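PDB 5WKQ: type 3 secretion system translocon protein SctE, which inserts into the host-cell membrane together with IpaC and forms the pore through which Shigella type III secretion effectors enter the target cell. Local coordinates for residues 42-47 with 157-162. Residues are numbered along the deposited sequence; the frame is centred on the assembly and turned at random.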
# COMPACT_ATOMS: atom_id res chain seq x y z
N GLN A 42 3.59 -30.88 3.90
CA GLN A 42 4.31 -30.37 2.73
C GLN A 42 3.47 -29.37 1.96
O GLN A 42 4.00 -28.35 1.49
CB GLN A 42 4.75 -31.52 1.81
CG GLN A 42 5.93 -32.29 2.37
N ALA A 43 2.17 -29.62 1.82
CA ALA A 43 1.31 -28.66 1.12
C ALA A 43 1.25 -27.32 1.86
O ALA A 43 1.28 -26.26 1.22
CB ALA A 43 -0.09 -29.23 0.92
N ARG A 44 1.16 -27.33 3.20
CA ARG A 44 1.08 -26.07 3.92
C ARG A 44 2.40 -25.30 3.86
O ARG A 44 2.40 -24.06 3.79
CB ARG A 44 0.71 -26.27 5.39
CG ARG A 44 -0.70 -26.65 5.59
CD ARG A 44 -1.06 -26.79 7.06
NE ARG A 44 -2.51 -26.89 7.15
CZ ARG A 44 -3.34 -25.84 7.14
NH1 ARG A 44 -2.89 -24.58 7.09
NH2 ARG A 44 -4.64 -26.06 7.18
N GLN A 45 3.52 -26.01 3.95
CA GLN A 45 4.80 -25.33 3.84
C GLN A 45 4.88 -24.60 2.51
O GLN A 45 5.32 -23.44 2.45
CB GLN A 45 5.95 -26.33 4.00
CG GLN A 45 7.35 -25.75 3.77
N GLN A 46 4.40 -25.24 1.44
CA GLN A 46 4.49 -24.62 0.12
C GLN A 46 3.61 -23.37 0.04
O GLN A 46 4.02 -22.36 -0.52
CB GLN A 46 4.09 -25.61 -0.96
CG GLN A 46 4.63 -25.25 -2.32
CD GLN A 46 6.15 -25.23 -2.33
OE1 GLN A 46 6.77 -24.21 -2.63
NE2 GLN A 46 6.76 -26.36 -1.95
N LYS A 47 2.39 -23.44 0.59
CA LYS A 47 1.53 -22.27 0.61
C LYS A 47 2.12 -21.16 1.46
O LYS A 47 2.03 -19.98 1.10
CB LYS A 47 0.12 -22.62 1.13
CG LYS A 47 -0.86 -21.40 1.19
CD LYS A 47 -1.32 -20.90 -0.20
CE LYS A 47 -1.91 -19.47 -0.14
NZ LYS A 47 -2.92 -19.15 -1.20
N SER A 157 -6.81 -18.13 3.63
CA SER A 157 -7.80 -18.68 4.55
C SER A 157 -8.66 -19.72 3.85
O SER A 157 -8.99 -20.77 4.44
CB SER A 157 -8.63 -17.52 5.14
OG SER A 157 -9.96 -17.58 4.71
N ALA A 158 -8.96 -19.51 2.56
CA ALA A 158 -9.67 -20.53 1.79
C ALA A 158 -8.89 -21.82 1.76
O ALA A 158 -9.44 -22.91 2.01
CB ALA A 158 -9.95 -20.04 0.36
N PHE A 159 -7.60 -21.74 1.43
CA PHE A 159 -6.77 -22.95 1.43
C PHE A 159 -6.73 -23.57 2.81
O PHE A 159 -6.93 -24.78 2.97
CB PHE A 159 -5.33 -22.63 0.97
CG PHE A 159 -4.34 -23.65 1.43
CD1 PHE A 159 -3.65 -23.47 2.62
CD2 PHE A 159 -4.16 -24.82 0.71
CE1 PHE A 159 -2.75 -24.44 3.08
CE2 PHE A 159 -3.27 -25.80 1.16
CZ PHE A 159 -2.56 -25.61 2.35
N SER A 160 -6.43 -22.76 3.83
CA SER A 160 -6.15 -23.30 5.15
C SER A 160 -7.36 -24.00 5.75
O SER A 160 -7.20 -25.01 6.46
CB SER A 160 -5.69 -22.18 6.09
OG SER A 160 -5.33 -22.71 7.36
N ASN A 161 -8.56 -23.53 5.44
CA ASN A 161 -9.76 -24.14 6.01
C ASN A 161 -10.30 -25.33 5.22
O ASN A 161 -11.25 -25.96 5.69
CB ASN A 161 -10.87 -23.09 6.15
CG ASN A 161 -10.52 -22.02 7.16
OD1 ASN A 161 -9.86 -22.31 8.16
ND2 ASN A 161 -10.94 -20.79 6.90
N THR A 162 -9.71 -25.66 4.06
CA THR A 162 -10.15 -26.83 3.30
C THR A 162 -9.01 -27.77 2.94
O THR A 162 -9.19 -28.67 2.12
CB THR A 162 -10.89 -26.42 2.02
OG1 THR A 162 -9.99 -25.72 1.14
CG2 THR A 162 -12.10 -25.54 2.35
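F159 reaches across from helix 106-162 and lays its ring against the aliphatic parts of R44 and K47 on helix 28-99. With CG anti to its backbone N (chi1 158°), the phenylalanine projects into the space between the helices, whose local axes lie 11.3 Å apart; a large flat side chain suits so wide a separation. One face of the ring takes K47 CB in a CH-pi contact, 4.2 Å from the ring centroid, while K47 CG rests 3.8 Å from F159 CD1. At the ring edge sits R44 CG, 3.9 Å from F159 CZ. Lysine and arginine fit here because their methylenes border the ring, over its face and at its edge, while their charged ends travel on to polar partners.

The R44 chain, extended from CG to NE, carries the guanidinium on to S160, one face against F159 CE1 and the planes 62° apart. R44 NH1 donates a nearly straight bond to S160 OG, which lies in the guanidinium plane at 3.1 Å. R44 NH2 meets a lone pair of S160 O at 2.9 Å, with a more bent N-H...O angle of 134°. Two bonds to separate atoms of the small serine limit the guanidinium's rotation.

S160 O also accepts a bond from Q167 in the short helix 165-169, and K47 NZ bonds weakly to S155. The contact thus joins the two long antiparallel helices of this probable coiled coil in the last turns of helix 106-162.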